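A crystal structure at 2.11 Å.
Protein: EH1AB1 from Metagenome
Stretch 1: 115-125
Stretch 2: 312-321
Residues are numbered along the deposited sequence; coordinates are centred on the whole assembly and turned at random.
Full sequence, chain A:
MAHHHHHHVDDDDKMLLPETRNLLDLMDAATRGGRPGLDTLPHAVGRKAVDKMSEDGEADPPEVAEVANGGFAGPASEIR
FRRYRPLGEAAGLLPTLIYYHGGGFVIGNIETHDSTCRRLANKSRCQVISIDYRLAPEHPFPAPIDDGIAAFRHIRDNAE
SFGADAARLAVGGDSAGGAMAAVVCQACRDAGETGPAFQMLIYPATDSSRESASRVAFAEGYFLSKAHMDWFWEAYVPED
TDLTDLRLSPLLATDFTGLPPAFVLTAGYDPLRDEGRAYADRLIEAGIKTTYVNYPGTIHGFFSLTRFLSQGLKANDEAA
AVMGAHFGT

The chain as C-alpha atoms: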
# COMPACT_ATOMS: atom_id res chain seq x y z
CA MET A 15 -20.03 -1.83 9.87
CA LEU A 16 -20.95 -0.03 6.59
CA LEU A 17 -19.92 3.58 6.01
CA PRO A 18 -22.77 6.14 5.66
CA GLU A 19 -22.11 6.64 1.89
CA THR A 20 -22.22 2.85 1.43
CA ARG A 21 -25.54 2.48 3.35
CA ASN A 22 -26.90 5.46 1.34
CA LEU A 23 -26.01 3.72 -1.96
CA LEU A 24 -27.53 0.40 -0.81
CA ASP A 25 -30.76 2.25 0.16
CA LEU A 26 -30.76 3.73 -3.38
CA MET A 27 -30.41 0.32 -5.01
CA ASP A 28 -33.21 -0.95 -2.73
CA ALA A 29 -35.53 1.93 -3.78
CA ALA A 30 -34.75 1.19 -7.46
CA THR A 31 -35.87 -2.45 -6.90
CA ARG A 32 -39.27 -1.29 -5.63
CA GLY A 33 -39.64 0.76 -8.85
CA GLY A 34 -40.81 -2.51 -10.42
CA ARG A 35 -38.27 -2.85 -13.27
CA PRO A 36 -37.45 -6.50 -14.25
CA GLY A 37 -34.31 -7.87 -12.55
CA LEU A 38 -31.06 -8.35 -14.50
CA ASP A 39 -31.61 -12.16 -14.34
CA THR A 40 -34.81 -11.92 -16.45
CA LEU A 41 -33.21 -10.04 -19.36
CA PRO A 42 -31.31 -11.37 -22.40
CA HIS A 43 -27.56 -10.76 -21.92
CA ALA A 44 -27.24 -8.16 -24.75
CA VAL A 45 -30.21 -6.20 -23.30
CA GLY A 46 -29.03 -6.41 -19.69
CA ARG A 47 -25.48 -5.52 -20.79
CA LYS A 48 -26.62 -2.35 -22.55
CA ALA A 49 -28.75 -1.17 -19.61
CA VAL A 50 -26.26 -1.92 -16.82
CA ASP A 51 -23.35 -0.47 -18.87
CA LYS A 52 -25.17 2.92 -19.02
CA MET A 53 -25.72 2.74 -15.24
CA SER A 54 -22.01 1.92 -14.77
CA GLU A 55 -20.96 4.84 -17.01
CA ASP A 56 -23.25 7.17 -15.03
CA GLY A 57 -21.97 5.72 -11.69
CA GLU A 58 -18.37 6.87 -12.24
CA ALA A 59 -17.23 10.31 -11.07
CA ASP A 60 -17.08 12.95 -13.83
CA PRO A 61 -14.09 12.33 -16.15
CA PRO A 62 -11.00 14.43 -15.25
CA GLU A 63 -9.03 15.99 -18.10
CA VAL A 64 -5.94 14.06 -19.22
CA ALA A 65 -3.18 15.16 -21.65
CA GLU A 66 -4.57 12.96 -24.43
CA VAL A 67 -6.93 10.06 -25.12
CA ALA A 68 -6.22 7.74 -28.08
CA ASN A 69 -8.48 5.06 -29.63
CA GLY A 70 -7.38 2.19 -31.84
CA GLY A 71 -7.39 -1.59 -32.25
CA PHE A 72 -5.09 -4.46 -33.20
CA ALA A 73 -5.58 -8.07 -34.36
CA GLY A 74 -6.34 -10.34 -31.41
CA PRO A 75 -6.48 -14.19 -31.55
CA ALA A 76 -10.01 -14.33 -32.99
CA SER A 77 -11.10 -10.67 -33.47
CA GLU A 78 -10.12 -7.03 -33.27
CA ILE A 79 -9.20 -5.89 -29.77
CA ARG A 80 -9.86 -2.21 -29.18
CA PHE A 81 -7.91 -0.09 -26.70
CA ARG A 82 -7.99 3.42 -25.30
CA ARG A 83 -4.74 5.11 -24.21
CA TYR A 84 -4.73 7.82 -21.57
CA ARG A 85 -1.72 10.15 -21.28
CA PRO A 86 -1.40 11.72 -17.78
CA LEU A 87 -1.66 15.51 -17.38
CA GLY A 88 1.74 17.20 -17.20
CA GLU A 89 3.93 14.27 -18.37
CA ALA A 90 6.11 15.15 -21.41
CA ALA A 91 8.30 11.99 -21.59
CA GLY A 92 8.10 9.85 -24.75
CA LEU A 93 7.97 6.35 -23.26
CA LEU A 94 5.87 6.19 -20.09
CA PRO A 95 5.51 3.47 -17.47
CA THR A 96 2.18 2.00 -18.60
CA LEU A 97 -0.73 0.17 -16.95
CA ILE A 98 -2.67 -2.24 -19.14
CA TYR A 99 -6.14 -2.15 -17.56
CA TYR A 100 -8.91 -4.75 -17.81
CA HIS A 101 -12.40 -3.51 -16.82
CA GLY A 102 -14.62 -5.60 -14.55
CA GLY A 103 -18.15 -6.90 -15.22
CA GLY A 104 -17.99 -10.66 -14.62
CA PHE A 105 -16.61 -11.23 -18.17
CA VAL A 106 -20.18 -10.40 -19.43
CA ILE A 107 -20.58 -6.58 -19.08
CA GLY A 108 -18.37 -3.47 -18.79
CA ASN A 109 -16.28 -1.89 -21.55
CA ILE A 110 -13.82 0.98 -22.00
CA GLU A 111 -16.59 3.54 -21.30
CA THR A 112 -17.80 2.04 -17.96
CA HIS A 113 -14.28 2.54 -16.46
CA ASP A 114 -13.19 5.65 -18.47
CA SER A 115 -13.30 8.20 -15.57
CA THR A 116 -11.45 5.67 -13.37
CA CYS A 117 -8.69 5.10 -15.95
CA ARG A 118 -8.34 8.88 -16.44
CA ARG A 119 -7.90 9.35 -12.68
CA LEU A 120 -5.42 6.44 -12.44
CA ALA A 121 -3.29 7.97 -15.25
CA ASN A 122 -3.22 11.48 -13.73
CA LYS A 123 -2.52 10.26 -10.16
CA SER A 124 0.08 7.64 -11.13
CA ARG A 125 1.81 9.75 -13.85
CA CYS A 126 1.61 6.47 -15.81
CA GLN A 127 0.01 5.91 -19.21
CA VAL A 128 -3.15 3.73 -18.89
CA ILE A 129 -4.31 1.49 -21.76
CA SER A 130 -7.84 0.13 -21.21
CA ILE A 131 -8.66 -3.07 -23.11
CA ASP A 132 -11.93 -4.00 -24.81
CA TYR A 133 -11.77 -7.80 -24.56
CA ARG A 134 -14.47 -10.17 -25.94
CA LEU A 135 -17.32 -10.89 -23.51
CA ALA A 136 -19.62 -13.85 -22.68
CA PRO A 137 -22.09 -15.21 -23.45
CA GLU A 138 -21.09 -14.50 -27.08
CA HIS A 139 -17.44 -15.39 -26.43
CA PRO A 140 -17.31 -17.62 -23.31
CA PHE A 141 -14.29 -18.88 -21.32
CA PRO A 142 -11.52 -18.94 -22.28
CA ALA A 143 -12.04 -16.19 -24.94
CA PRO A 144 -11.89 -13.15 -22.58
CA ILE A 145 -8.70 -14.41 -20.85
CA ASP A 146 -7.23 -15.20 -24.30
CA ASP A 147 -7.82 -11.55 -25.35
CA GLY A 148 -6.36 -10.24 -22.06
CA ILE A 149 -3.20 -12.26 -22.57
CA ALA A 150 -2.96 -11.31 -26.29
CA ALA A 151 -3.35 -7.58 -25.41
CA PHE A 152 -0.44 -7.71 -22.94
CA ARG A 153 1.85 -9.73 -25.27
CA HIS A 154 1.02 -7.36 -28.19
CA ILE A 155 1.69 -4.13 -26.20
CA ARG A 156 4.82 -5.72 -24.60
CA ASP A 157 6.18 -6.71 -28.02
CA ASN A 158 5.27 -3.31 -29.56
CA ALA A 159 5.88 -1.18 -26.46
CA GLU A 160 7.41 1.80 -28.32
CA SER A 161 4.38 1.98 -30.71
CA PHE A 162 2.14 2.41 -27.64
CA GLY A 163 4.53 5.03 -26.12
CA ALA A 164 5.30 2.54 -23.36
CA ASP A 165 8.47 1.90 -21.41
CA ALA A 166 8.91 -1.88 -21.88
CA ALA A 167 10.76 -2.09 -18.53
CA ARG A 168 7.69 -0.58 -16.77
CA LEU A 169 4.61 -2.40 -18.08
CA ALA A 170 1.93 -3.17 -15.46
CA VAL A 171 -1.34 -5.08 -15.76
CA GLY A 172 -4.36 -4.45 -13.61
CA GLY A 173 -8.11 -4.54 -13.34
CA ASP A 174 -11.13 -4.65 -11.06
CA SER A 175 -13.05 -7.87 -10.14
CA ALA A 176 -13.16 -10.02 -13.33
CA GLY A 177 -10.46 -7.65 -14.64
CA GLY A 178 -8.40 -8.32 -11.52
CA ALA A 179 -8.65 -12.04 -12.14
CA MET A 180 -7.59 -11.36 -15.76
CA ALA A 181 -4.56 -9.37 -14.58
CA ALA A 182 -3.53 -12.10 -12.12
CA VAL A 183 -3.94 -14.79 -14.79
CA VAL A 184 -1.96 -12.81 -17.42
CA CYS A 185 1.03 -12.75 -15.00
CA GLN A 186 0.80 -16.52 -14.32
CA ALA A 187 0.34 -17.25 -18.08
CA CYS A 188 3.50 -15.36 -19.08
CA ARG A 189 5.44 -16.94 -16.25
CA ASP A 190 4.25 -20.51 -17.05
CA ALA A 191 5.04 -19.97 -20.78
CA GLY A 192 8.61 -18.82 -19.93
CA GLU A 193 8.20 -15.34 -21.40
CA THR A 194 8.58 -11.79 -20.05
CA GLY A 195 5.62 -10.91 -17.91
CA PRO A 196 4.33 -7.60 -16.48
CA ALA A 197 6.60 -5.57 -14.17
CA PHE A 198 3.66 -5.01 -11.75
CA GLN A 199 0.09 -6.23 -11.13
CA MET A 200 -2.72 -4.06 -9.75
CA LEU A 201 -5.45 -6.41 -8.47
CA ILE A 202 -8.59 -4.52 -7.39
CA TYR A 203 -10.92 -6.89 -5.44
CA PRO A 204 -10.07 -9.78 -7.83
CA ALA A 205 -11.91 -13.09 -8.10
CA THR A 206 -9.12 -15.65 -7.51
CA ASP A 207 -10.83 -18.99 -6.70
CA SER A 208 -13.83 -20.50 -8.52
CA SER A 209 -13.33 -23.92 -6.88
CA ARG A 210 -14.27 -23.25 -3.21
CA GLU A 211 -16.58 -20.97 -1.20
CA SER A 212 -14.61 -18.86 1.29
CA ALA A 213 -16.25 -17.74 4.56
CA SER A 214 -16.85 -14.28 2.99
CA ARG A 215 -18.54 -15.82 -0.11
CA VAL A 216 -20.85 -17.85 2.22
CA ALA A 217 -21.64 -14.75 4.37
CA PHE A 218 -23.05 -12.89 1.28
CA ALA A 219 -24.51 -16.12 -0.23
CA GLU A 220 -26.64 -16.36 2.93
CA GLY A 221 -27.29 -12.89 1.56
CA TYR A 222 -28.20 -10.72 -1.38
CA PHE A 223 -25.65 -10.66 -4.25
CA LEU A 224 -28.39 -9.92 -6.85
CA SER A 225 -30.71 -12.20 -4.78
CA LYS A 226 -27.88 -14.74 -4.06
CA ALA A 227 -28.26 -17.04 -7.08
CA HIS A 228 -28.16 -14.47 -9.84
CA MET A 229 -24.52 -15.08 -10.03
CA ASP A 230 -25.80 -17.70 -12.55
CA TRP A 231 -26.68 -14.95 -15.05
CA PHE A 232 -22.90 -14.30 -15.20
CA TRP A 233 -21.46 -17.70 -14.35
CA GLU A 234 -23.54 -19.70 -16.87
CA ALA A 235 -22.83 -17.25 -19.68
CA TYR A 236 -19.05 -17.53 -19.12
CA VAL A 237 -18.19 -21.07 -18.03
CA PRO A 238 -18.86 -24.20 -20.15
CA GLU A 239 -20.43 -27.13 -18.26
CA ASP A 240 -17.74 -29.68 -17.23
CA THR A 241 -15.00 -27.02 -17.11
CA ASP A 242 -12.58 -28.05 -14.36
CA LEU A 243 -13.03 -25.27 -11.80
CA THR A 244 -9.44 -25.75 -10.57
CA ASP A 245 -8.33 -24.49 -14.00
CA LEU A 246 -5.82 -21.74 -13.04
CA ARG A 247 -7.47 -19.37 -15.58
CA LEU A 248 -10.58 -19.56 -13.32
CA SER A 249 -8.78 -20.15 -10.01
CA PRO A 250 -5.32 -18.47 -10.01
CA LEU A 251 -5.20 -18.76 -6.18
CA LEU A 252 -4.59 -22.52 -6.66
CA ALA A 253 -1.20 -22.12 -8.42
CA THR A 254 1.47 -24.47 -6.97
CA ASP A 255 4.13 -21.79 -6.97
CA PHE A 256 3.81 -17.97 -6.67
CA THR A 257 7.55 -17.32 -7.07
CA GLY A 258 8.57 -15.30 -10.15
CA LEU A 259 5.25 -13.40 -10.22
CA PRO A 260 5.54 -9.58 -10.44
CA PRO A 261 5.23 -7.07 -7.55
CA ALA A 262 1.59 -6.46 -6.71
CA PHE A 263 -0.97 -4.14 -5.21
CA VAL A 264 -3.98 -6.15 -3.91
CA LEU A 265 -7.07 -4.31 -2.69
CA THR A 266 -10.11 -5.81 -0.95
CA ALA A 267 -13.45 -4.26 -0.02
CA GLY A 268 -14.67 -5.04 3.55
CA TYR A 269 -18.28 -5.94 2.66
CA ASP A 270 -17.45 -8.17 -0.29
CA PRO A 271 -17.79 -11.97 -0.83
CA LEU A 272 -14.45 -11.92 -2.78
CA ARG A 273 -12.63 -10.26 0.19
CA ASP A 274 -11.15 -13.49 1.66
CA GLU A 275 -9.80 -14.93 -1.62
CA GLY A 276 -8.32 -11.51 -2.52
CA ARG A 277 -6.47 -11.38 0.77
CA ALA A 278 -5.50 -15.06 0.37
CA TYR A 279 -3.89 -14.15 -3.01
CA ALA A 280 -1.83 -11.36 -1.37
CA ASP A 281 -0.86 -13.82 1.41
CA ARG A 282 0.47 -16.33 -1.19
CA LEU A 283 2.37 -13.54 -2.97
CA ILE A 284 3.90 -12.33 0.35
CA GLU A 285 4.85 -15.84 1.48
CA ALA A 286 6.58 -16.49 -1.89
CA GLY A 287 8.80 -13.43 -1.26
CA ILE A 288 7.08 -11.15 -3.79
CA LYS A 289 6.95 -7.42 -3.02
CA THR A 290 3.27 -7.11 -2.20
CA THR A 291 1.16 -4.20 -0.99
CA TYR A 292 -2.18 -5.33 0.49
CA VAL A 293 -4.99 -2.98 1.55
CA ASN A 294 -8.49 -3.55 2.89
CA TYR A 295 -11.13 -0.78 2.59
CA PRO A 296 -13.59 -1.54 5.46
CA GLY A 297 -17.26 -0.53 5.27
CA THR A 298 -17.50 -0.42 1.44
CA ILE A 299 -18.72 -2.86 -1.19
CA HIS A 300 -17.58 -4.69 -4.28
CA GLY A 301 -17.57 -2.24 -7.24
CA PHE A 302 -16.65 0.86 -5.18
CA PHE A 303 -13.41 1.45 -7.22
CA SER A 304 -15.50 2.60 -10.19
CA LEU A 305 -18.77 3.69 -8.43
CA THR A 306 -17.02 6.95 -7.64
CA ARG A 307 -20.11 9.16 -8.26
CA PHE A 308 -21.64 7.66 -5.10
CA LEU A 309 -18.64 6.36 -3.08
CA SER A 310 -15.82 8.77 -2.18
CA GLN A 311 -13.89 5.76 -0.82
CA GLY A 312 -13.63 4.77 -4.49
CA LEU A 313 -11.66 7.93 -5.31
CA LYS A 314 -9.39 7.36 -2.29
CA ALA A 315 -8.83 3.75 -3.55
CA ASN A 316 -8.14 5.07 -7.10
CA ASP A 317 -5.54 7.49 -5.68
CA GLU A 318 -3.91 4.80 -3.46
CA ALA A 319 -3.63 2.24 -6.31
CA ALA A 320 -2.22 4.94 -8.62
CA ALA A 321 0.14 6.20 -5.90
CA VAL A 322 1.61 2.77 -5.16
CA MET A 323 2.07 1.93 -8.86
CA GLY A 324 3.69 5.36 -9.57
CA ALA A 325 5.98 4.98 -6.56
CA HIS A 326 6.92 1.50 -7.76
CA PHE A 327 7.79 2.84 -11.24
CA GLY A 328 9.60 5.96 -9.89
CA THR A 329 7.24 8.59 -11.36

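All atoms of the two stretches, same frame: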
# COMPACT_ATOMS: atom_id res chain seq x y z
N SER A 115 -13.64 7.18 -16.59
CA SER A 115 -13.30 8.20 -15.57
C SER A 115 -12.24 7.66 -14.59
O SER A 115 -11.36 8.41 -14.14
CB SER A 115 -14.53 8.68 -14.83
OG SER A 115 -15.42 9.40 -15.69
N THR A 116 -12.35 6.37 -14.26
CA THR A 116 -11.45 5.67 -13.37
C THR A 116 -10.05 5.58 -13.99
O THR A 116 -9.05 5.81 -13.31
CB THR A 116 -11.98 4.28 -13.02
OG1 THR A 116 -13.22 4.48 -12.34
CG2 THR A 116 -11.01 3.48 -12.17
N CYS A 117 -9.97 5.20 -15.27
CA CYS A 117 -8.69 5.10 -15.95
C CYS A 117 -8.03 6.47 -16.08
O CYS A 117 -6.82 6.58 -15.90
CB CYS A 117 -8.83 4.47 -17.33
SG CYS A 117 -9.08 2.68 -17.22
N ARG A 118 -8.83 7.50 -16.35
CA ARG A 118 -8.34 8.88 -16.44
C ARG A 118 -7.68 9.26 -15.11
O ARG A 118 -6.56 9.80 -15.09
CB ARG A 118 -9.47 9.86 -16.78
CG ARG A 118 -9.89 9.84 -18.24
CD ARG A 118 -11.23 10.53 -18.42
NE ARG A 118 -11.61 10.68 -19.82
CZ ARG A 118 -11.30 11.71 -20.60
NH1 ARG A 118 -10.65 12.76 -20.12
NH2 ARG A 118 -11.64 11.68 -21.89
N ARG A 119 -8.38 8.97 -14.00
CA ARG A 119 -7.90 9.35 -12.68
C ARG A 119 -6.63 8.55 -12.37
O ARG A 119 -5.68 9.12 -11.84
CB ARG A 119 -8.97 9.14 -11.61
CG ARG A 119 -8.62 9.75 -10.26
CD ARG A 119 -9.76 9.70 -9.25
NE ARG A 119 -9.35 10.29 -7.98
CZ ARG A 119 -9.63 11.53 -7.59
NH1 ARG A 119 -10.42 12.29 -8.32
NH2 ARG A 119 -9.15 11.99 -6.43
N LEU A 120 -6.60 7.26 -12.73
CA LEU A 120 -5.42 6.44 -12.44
C LEU A 120 -4.20 7.01 -13.18
O LEU A 120 -3.11 7.05 -12.64
CB LEU A 120 -5.67 4.98 -12.84
CG LEU A 120 -6.63 4.19 -11.95
CD1 LEU A 120 -6.84 2.79 -12.50
CD2 LEU A 120 -6.12 4.12 -10.52
N ALA A 121 -4.39 7.42 -14.44
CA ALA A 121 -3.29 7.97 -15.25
C ALA A 121 -2.73 9.23 -14.58
O ALA A 121 -1.53 9.32 -14.33
CB ALA A 121 -3.75 8.24 -16.66
N ASN A 122 -3.61 10.19 -14.28
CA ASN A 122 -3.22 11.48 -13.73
C ASN A 122 -2.49 11.31 -12.38
O ASN A 122 -1.46 11.94 -12.16
CB ASN A 122 -4.41 12.42 -13.59
CG ASN A 122 -4.88 12.98 -14.91
OD1 ASN A 122 -4.16 12.91 -15.91
ND2 ASN A 122 -6.07 13.56 -14.95
N LYS A 123 -3.00 10.42 -11.53
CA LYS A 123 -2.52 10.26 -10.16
C LYS A 123 -1.21 9.46 -10.16
O LYS A 123 -0.34 9.73 -9.35
CB LYS A 123 -3.57 9.57 -9.30
CG LYS A 123 -4.82 10.39 -9.05
CD LYS A 123 -4.63 11.49 -8.05
CE LYS A 123 -5.84 12.39 -7.95
NZ LYS A 123 -5.66 13.41 -6.90
N SER A 124 -1.09 8.49 -11.07
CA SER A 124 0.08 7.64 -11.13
C SER A 124 1.21 8.28 -11.93
O SER A 124 2.36 7.90 -11.75
CB SER A 124 -0.27 6.30 -11.71
OG SER A 124 -0.55 6.43 -13.10
N ARG A 125 0.88 9.21 -12.84
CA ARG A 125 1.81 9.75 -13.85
C ARG A 125 2.23 8.63 -14.80
O ARG A 125 3.29 8.72 -15.44
CB ARG A 125 3.04 10.40 -13.21
CG ARG A 125 2.73 11.46 -12.15
CD ARG A 125 4.02 12.15 -11.71
NE ARG A 125 3.84 13.06 -10.59
CZ ARG A 125 4.81 13.64 -9.89
NH1 ARG A 125 6.04 13.14 -9.88
NH2 ARG A 125 4.54 14.72 -9.19
N GLY A 312 -14.07 5.19 -3.18
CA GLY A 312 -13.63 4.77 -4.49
C GLY A 312 -12.54 5.67 -5.04
O GLY A 312 -11.58 5.20 -5.65
N LEU A 313 -12.67 6.98 -4.83
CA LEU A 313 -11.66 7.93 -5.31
C LEU A 313 -10.38 7.80 -4.47
O LEU A 313 -9.28 7.90 -5.01
CB LEU A 313 -12.21 9.35 -5.25
CG LEU A 313 -13.40 9.63 -6.17
CD1 LEU A 313 -13.93 11.04 -5.93
CD2 LEU A 313 -13.04 9.43 -7.64
N LYS A 314 -10.53 7.61 -3.16
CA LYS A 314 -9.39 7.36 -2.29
C LYS A 314 -8.65 6.09 -2.75
O LYS A 314 -7.43 6.12 -2.83
CB LYS A 314 -9.84 7.25 -0.83
CG LYS A 314 -10.43 8.52 -0.25
CD LYS A 314 -9.53 9.24 0.73
CE LYS A 314 -9.79 10.73 0.80
NZ LYS A 314 -11.20 11.01 1.16
N ALA A 315 -9.40 5.02 -3.09
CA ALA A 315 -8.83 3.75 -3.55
C ALA A 315 -8.11 3.93 -4.90
O ALA A 315 -7.02 3.37 -5.08
CB ALA A 315 -9.89 2.69 -3.65
N ASN A 316 -8.75 4.66 -5.82
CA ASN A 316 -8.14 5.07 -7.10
C ASN A 316 -6.76 5.68 -6.82
O ASN A 316 -5.74 5.23 -7.36
CB ASN A 316 -8.99 6.08 -7.88
CG ASN A 316 -10.29 5.56 -8.46
OD1 ASN A 316 -11.11 6.36 -8.94
ND2 ASN A 316 -10.51 4.25 -8.44
N ASP A 317 -6.75 6.71 -5.97
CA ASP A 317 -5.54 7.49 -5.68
C ASP A 317 -4.47 6.59 -5.03
O ASP A 317 -3.28 6.73 -5.34
CB ASP A 317 -5.88 8.71 -4.83
CG ASP A 317 -6.78 9.70 -5.57
OD1 ASP A 317 -7.02 9.50 -6.79
OD2 ASP A 317 -7.26 10.65 -4.92
N GLU A 318 -4.88 5.69 -4.12
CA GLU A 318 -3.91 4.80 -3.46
C GLU A 318 -3.29 3.82 -4.47
O GLU A 318 -2.08 3.61 -4.48
CB GLU A 318 -4.54 4.04 -2.30
CG GLU A 318 -3.55 3.13 -1.63
CD GLU A 318 -3.98 2.48 -0.32
OE1 GLU A 318 -5.15 2.65 0.10
OE2 GLU A 318 -3.13 1.79 0.25
N ALA A 319 -4.12 3.18 -5.30
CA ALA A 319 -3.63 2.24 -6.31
C ALA A 319 -2.63 2.94 -7.24
O ALA A 319 -1.51 2.45 -7.48
CB ALA A 319 -4.79 1.67 -7.07
N ALA A 320 -3.03 4.11 -7.74
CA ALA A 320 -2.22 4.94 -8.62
C ALA A 320 -0.90 5.32 -7.93
O ALA A 320 0.16 5.25 -8.54
CB ALA A 320 -3.00 6.17 -9.03
N ALA A 321 -0.99 5.72 -6.66
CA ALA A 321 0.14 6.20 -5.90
C ALA A 321 1.18 5.09 -5.74
O ALA A 321 2.35 5.32 -5.92
CB ALA A 321 -0.32 6.69 -4.55
O HOH W 1 -13.15 6.70 -10.49
O HOH W 2 -4.61 12.48 -3.91

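What holds the two helices together in polar terms? The centre of the contact is a two-pronged salt bridge between Arg-119 and Asp-317. Arg-119 NE donates to Asp-317 OD1 at 2.7 Å, and Arg-119 NH2 donates to Asp-317 OD2 at 2.8 Å, the second bond being the straighter, with an angle of 166° at the hydrogen against 139° for the first. Arg-119 reaches its partner with chi1, chi2 and chi3 all t, so an extended side chain presents one edge of the guanidinium to the carboxylate, and both carboxylate oxygens are satisfied. Leu-313 lies over one face of the guanidinium, its CD2 also 3.7 Å from Arg-119 CD.

Does Lys-123 share the same carboxylate? It does, but loosely. Lys-123 NZ stands 3.8 Å from Asp-317 OD2, a long salt bridge that adds charge compensation rather than a close bond. Water 2 lies beside the pair, accepting from Lys-123 NZ at 3.3 Å and donating to Asp-317 OD2 at 3.4 Å; both bonds are weak. The aliphatic part of the lysine packs more firmly, with Lys-123 CB 3.5 Å from Ala-320 CB.

How is the amide of Asn-316 satisfied? No direct hydrogen bond joins it to the first helix, although its CA-to-CB bond points toward that helix. Water 1 instead connects the two sides, donating to Asn-316 OD1 at 2.6 Å and to Thr-116 OG1 at 2.9 Å. Asn-316 ND2 finds a hydrogen-bond partner elsewhere in the structure; its 3.1 Å approach to Gly-312 O has too poor an angle to count. Across the interface, Thr-116 CG2 makes only a packing contact with Asn-316 ND2, at 3.8 Å.

Where do the helix backbones come closest, and what becomes of their polar groups? The axes cross at -46° and approach to 8.1 Å, and the CA atoms of Ser-124 and Ala-320 are just 4.3 Å apart. The small side chain of Ala-320 points toward the first helix, its CB 3.7 Å from Leu-120 O and 4.0 Å from Leu-120 CD2. That carbonyl is already well used: Leu-120 O accepts from Ser-124 N at 2.9 Å and from Ser-124 OG at 2.7 Å, the serine hydroxyl turning back along its own helix with chi1 in p. Across the gap, Ser-124 CA makes a CA-H...O contact with Ala-320 O at 3.5 Å. Leu-120 completes the packing, its CD2 3.4 Å from Asn-316 O, an oxygen that accepts from Ala-320 N at 3.0 Å within its own helix.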